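Long-range contact in C381 turret protein (Sulfolobus turreted icosahedral virus, PDB 4IND), which forms the turrets of an archaeal virus, assembling as five copies of a chain with three jelly-roll domains in a row: residues N13-K25 with G137-F149. Residues are numbered along the deposited sequence; the frame is centred on the assembly and turned at random. Where two conformers were deposited one is given.
Sequences NAKVKYYYKLSEK and GLAILEFSLERVF. With 2HP (dihydrogenphosphate ion), chain U.
Y19 and E142 meet across two antiparallel strands, the tyrosine hydroxyl donating to the carboxylate in a very short bond, OH to OE2 2.5 Å. OE2 lies at the edge of the phenol ring, near its plane, while the carboxylate is turned 77° from the ring. With CG anti to the backbone N (chi1 176°), the ring reaches past S144, its direct partner, to the next side chain on that face, two residues along; a long phenol suits this diagonal. E74 N of the second subunit also donates to OE2. K21 runs alongside E142, CG to CG 4.0 Å, and its extended chain is long enough to carry NZ to D73 and A14 O of that subunit.

Y20 and F143, side by side on the other face, touch through their CD2 atoms at 3.9 Å, flat aromatics that fill this buried side. K17 N donates almost straight (170°) to Y20 OH. Strand 19-21 is an outermost strand of a four-stranded sheet in the first jelly roll, paired to 138-147 by Y20 N to F143 O (2.8 Å) and F143 N to Y20 O (2.9 Å). Further along, L145 N bonds to Y18 O, and L145 CB packs obliquely by Y18 CD1 (4.1 Å), greasy carbon against a ring whose OH bonds to Q76 N. At the other end L22 and I140 meet through methyl groups, while L22 N bonds to L141 O beside the classic bulge that L141 and E142 form opposite K85. Beyond the pairing, NE and NH2 of R147 point at O2 of a doubtfully placed dihydrogenphosphate, modelled too close to V148 O.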
loop_
_atom_site.group_PDB
_atom_site.type_symbol
_atom_site.label_atom_id
_atom_site.label_comp_id
_atom_site.label_asym_id
_atom_site.label_seq_id
_atom_site.Cartn_x
_atom_site.Cartn_y
_atom_site.Cartn_z
ATOM N N ASN A 13 -1.610 34.372 20.186
ATOM C CA ASN A 13 -0.799 33.511 21.049
ATOM C C ASN A 13 -1.128 32.026 21.107
ATOM O O ASN A 13 -0.237 31.208 21.361
ATOM C CB ASN A 13 -0.790 34.085 22.459
ATOM C CG ASN A 13 -0.303 35.495 22.455
ATOM O OD1 ASN A 13 0.890 35.722 22.257
ATOM N ND2 ASN A 13 -1.225 36.458 22.558
ATOM N N ALA A 14 -2.388 31.679 20.880
ATOM C CA ALA A 14 -2.872 30.342 21.174
ATOM C C ALA A 14 -2.558 29.385 20.029
ATOM O O ALA A 14 -2.533 29.780 18.865
ATOM C CB ALA A 14 -4.387 30.357 21.461
ATOM N N LYS A 15 -2.296 28.132 20.386
ATOM C CA LYS A 15 -2.052 27.073 19.418
ATOM C C LYS A 15 -3.265 26.902 18.482
ATOM O O LYS A 15 -4.426 26.981 18.919
ATOM C CB LYS A 15 -1.737 25.782 20.179
ATOM C CG LYS A 15 -1.345 24.601 19.334
ATOM C CD LYS A 15 -0.816 23.446 20.198
ATOM C CE LYS A 15 0.312 23.909 21.124
ATOM N NZ LYS A 15 1.179 22.775 21.637
ATOM N N VAL A 16 -3.015 26.664 17.193
ATOM C CA VAL A 16 -4.126 26.500 16.228
ATOM C C VAL A 16 -4.665 25.086 16.374
ATOM O O VAL A 16 -3.915 24.179 16.704
ATOM C CB VAL A 16 -3.671 26.762 14.757
ATOM C CG1 VAL A 16 -4.741 26.326 13.753
ATOM C CG2 VAL A 16 -3.352 28.232 14.570
ATOM N N LYS A 17 -5.963 24.910 16.153
ATOM C CA LYS A 17 -6.609 23.611 16.201
ATOM C C LYS A 17 -6.982 23.240 14.771
ATOM O O LYS A 17 -7.115 24.125 13.929
ATOM C CB LYS A 17 -7.908 23.700 17.014
ATOM C CG LYS A 17 -7.764 24.180 18.453
ATOM C CD LYS A 17 -9.131 24.103 19.154
ATOM C CE LYS A 17 -9.075 24.632 20.582
ATOM N NZ LYS A 17 -8.229 23.810 21.484
ATOM N N TYR A 18 -7.180 21.952 14.509
ATOM C CA TYR A 18 -7.628 21.509 13.176
ATOM C C TYR A 18 -9.140 21.468 13.037
ATOM O O TYR A 18 -9.673 21.255 11.949
ATOM C CB TYR A 18 -7.005 20.173 12.811
ATOM C CG TYR A 18 -5.501 20.268 12.636
ATOM C CD1 TYR A 18 -4.945 20.513 11.393
ATOM C CD2 TYR A 18 -4.639 20.147 13.720
ATOM C CE1 TYR A 18 -3.572 20.604 11.220
ATOM C CE2 TYR A 18 -3.271 20.247 13.561
ATOM C CZ TYR A 18 -2.742 20.476 12.307
ATOM O OH TYR A 18 -1.387 20.569 12.136
ATOM N N TYR A 19 -9.835 21.669 14.143
ATOM C CA TYR A 19 -11.275 21.747 14.128
ATOM C C TYR A 19 -11.760 22.655 15.253
ATOM O O TYR A 19 -11.281 22.545 16.387
ATOM C CB TYR A 19 -11.903 20.371 14.285
ATOM C CG TYR A 19 -13.407 20.504 14.372
ATOM C CD1 TYR A 19 -14.170 20.683 13.224
ATOM C CD2 TYR A 19 -14.063 20.464 15.591
ATOM C CE1 TYR A 19 -15.558 20.811 13.292
ATOM C CE2 TYR A 19 -15.447 20.598 15.670
ATOM C CZ TYR A 19 -16.188 20.767 14.518
ATOM O OH TYR A 19 -17.563 20.924 14.588
ATOM N N TYR A 20 -12.691 23.549 14.922
ATOM C CA TYR A 20 -13.306 24.453 15.881
ATOM C C TYR A 20 -14.813 24.356 15.744
ATOM O O TYR A 20 -15.341 24.437 14.633
ATOM C CB TYR A 20 -12.951 25.914 15.580
ATOM C CG TYR A 20 -11.482 26.281 15.663
ATOM C CD1 TYR A 20 -10.959 26.889 16.809
ATOM C CD2 TYR A 20 -10.643 26.060 14.582
ATOM C CE1 TYR A 20 -9.612 27.236 16.883
ATOM C CE2 TYR A 20 -9.296 26.380 14.638
ATOM C CZ TYR A 20 -8.795 26.999 15.790
ATOM O OH TYR A 20 -7.469 27.317 15.837
ATOM N N LYS A 21 -15.514 24.182 16.854
ATOM C CA LYS A 21 -16.947 24.445 16.843
ATOM C C LYS A 21 -17.113 25.687 17.693
ATOM O O LYS A 21 -16.873 25.652 18.894
ATOM C CB LYS A 21 -17.750 23.284 17.436
ATOM C CG LYS A 21 -19.255 23.514 17.217
ATOM C CD LYS A 21 -20.081 22.280 17.498
ATOM C CE LYS A 21 -21.554 22.523 17.124
ATOM N NZ LYS A 21 -22.374 21.262 17.236
ATOM N N LEU A 22 -17.514 26.786 17.076
ATOM C CA LEU A 22 -17.358 28.096 17.732
ATOM C C LEU A 22 -18.462 28.415 18.722
ATOM O O LEU A 22 -18.417 29.432 19.434
ATOM C CB LEU A 22 -17.175 29.186 16.670
ATOM C CG LEU A 22 -15.909 28.945 15.847
ATOM C CD1 LEU A 22 -15.828 29.925 14.692
ATOM C CD2 LEU A 22 -14.655 29.053 16.729
ATOM N N SER A 23 -19.430 27.510 18.817
ATOM C CA SER A 23 -20.422 27.572 19.887
ATOM C C SER A 23 -19.926 26.918 21.172
ATOM O O SER A 23 -20.642 26.911 22.181
ATOM C CB SER A 23 -21.731 26.932 19.429
ATOM O OG SER A 23 -21.479 25.664 18.871
ATOM N N GLU A 24 -18.715 26.355 21.150
ATOM C CA GLU A 24 -18.034 25.929 22.381
ATOM C C GLU A 24 -17.089 27.040 22.828
ATOM O O GLU A 24 -16.241 27.498 22.048
ATOM C CB GLU A 24 -17.193 24.660 22.139
ATOM C CG GLU A 24 -17.975 23.408 21.785
ATOM C CD GLU A 24 -18.108 22.459 22.960
ATOM O OE1 GLU A 24 -18.153 22.953 24.107
ATOM O OE2 GLU A 24 -18.168 21.221 22.749
ATOM N N LYS A 25 -17.226 27.466 24.073
ATOM C CA LYS A 25 -16.461 28.589 24.591
ATOM C C LYS A 25 -14.935 28.413 24.450
ATOM O O LYS A 25 -14.206 29.327 24.034
ATOM C CB LYS A 25 -16.831 28.777 26.071
ATOM C CG LYS A 25 -16.016 29.830 26.776
ATOM C CD LYS A 25 -16.028 31.123 25.950
ATOM C CE LYS A 25 -15.921 32.323 26.838
ATOM N NZ LYS A 25 -15.762 33.605 26.139
ATOM N N GLY A 137 -22.324 40.340 9.380
ATOM C CA GLY A 137 -23.598 39.641 9.405
ATOM C C GLY A 137 -23.445 38.135 9.255
ATOM O O GLY A 137 -24.399 37.397 9.472
ATOM N N LEU A 138 -22.253 37.674 8.889
ATOM C CA LEU A 138 -22.015 36.225 8.810
ATOM C C LEU A 138 -21.713 35.688 10.205
ATOM O O LEU A 138 -20.828 36.193 10.899
ATOM C CB LEU A 138 -20.836 35.908 7.899
ATOM C CG LEU A 138 -21.040 35.545 6.442
ATOM C CD1 LEU A 138 -19.778 34.841 5.936
ATOM C CD2 LEU A 138 -22.298 34.683 6.225
ATOM N N ALA A 139 -22.473 34.692 10.628
ATOM C CA ALA A 139 -22.160 33.932 11.829
ATOM C C ALA A 139 -21.188 32.811 11.431
ATOM O O ALA A 139 -21.386 32.154 10.403
ATOM C CB ALA A 139 -23.457 33.327 12.385
ATOM N N ILE A 140 -20.153 32.591 12.238
ATOM C CA ILE A 140 -19.207 31.513 11.977
ATOM C C ILE A 140 -19.438 30.378 12.965
ATOM O O ILE A 140 -19.196 30.533 14.158
ATOM C CB ILE A 140 -17.766 32.022 12.092
ATOM C CG1 ILE A 140 -17.618 33.345 11.339
ATOM C CG2 ILE A 140 -16.777 30.984 11.582
ATOM C CD1 ILE A 140 -16.341 34.108 11.670
ATOM N N LEU A 141 -19.902 29.231 12.471
ATOM C CA LEU A 141 -20.310 28.142 13.368
ATOM C C LEU A 141 -19.219 27.089 13.597
ATOM O O LEU A 141 -19.059 26.590 14.722
ATOM C CB LEU A 141 -21.583 27.444 12.867
ATOM C CG LEU A 141 -22.813 28.253 12.458
ATOM C CD1 LEU A 141 -24.073 27.384 12.519
ATOM C CD2 LEU A 141 -22.983 29.483 13.290
ATOM N N GLU A 142 -18.506 26.732 12.533
ATOM C CA GLU A 142 -17.459 25.702 12.618
ATOM C C GLU A 142 -16.358 26.031 11.638
ATOM O O GLU A 142 -16.600 26.646 10.621
ATOM C CB GLU A 142 -17.992 24.299 12.312
ATOM C CG GLU A 142 -19.052 23.761 13.264
ATOM C CD GLU A 142 -19.659 22.426 12.774
ATOM O OE1 GLU A 142 -20.903 22.359 12.641
ATOM O OE2 GLU A 142 -18.907 21.441 12.558
ATOM N N PHE A 143 -15.141 25.611 11.952
ATOM C CA PHE A 143 -14.023 25.790 11.042
ATOM C C PHE A 143 -13.234 24.500 11.096
ATOM O O PHE A 143 -12.800 24.087 12.176
ATOM C CB PHE A 143 -13.146 26.964 11.468
ATOM C CG PHE A 143 -12.015 27.266 10.500
ATOM C CD1 PHE A 143 -12.219 28.078 9.395
ATOM C CD2 PHE A 143 -10.752 26.707 10.706
ATOM C CE1 PHE A 143 -11.177 28.349 8.510
ATOM C CE2 PHE A 143 -9.704 26.967 9.843
ATOM C CZ PHE A 143 -9.906 27.798 8.746
ATOM N N SER A 144 -13.055 23.879 9.929
ATOM C CA SER A 144 -12.458 22.545 9.802
ATOM C C SER A 144 -11.298 22.545 8.806
ATOM O O SER A 144 -11.418 23.025 7.683
ATOM C CB SER A 144 -13.517 21.515 9.378
ATOM O OG SER A 144 -12.913 20.278 8.970
ATOM N N LEU A 145 -10.176 21.980 9.229
ATOM C CA LEU A 145 -8.992 21.797 8.385
ATOM C C LEU A 145 -8.740 20.314 8.305
ATOM O O LEU A 145 -8.462 19.688 9.327
ATOM C CB LEU A 145 -7.764 22.416 9.078
ATOM C CG LEU A 145 -7.520 23.911 9.015
ATOM C CD1 LEU A 145 -6.603 24.382 10.167
ATOM C CD2 LEU A 145 -6.873 24.225 7.690
ATOM N N GLU A 146 -8.836 19.718 7.122
ATOM C CA GLU A 146 -8.540 18.282 7.027
ATOM C C GLU A 146 -7.695 18.028 5.792
ATOM O O GLU A 146 -7.900 18.649 4.759
ATOM C CB GLU A 146 -9.834 17.433 7.005
ATOM C CG GLU A 146 -10.570 17.454 5.670
ATOM C CD GLU A 146 -11.388 16.174 5.394
ATOM O OE1 GLU A 146 -12.251 15.800 6.229
ATOM O OE2 GLU A 146 -11.181 15.563 4.316
ATOM N N ARG A 147 -6.739 17.116 5.903
ATOM C CA ARG A 147 -5.920 16.751 4.762
ATOM C C ARG A 147 -6.727 15.813 3.853
ATOM O O ARG A 147 -7.329 14.852 4.316
ATOM C CB ARG A 147 -4.624 16.077 5.247
ATOM C CG ARG A 147 -3.720 17.050 6.043
ATOM C CD ARG A 147 -2.377 16.422 6.370
ATOM N NE ARG A 147 -1.725 15.991 5.143
ATOM C CZ ARG A 147 -0.593 15.308 5.100
ATOM N NH1 ARG A 147 0.021 14.980 6.229
ATOM N NH2 ARG A 147 -0.085 14.945 3.926
ATOM N N VAL A 148 -6.753 16.106 2.566
ATOM C CA VAL A 148 -7.475 15.239 1.612
ATOM C C VAL A 148 -6.512 14.214 1.021
ATOM O O VAL A 148 -5.313 14.385 1.093
ATOM C CB VAL A 148 -8.107 16.076 0.495
ATOM C CG1 VAL A 148 -9.092 17.057 1.078
ATOM C CG2 VAL A 148 -7.043 16.841 -0.268
ATOM N N PHE A 149 -7.011 13.138 0.443
ATOM C CA PHE A 149 -6.105 12.138 -0.096
ATOM C C PHE A 149 -5.476 11.377 1.063
ATOM O O PHE A 149 -4.480 10.677 0.899
ATOM C CB PHE A 149 -5.041 12.798 -0.988
ATOM C CG PHE A 149 -5.631 13.616 -2.109
ATOM C CD1 PHE A 149 -6.625 13.073 -2.931
ATOM C CD2 PHE A 149 -5.240 14.925 -2.316
ATOM C CE1 PHE A 149 -7.203 13.835 -3.940
ATOM C CE2 PHE A 149 -5.804 15.688 -3.339
ATOM C CZ PHE A 149 -6.790 15.131 -4.150
HETATM P P 2HP U . -2.752 15.446 1.398
HETATM O O1 2HP U . -2.102 15.297 0.046
HETATM O O2 2HP U . -1.768 16.341 2.084
HETATM O O3 2HP U . -2.841 14.041 2.073
HETATM O O4 2HP U . -4.135 16.170 1.368
HETATM O O HOH W 1 -21.667 25.818 15.722
#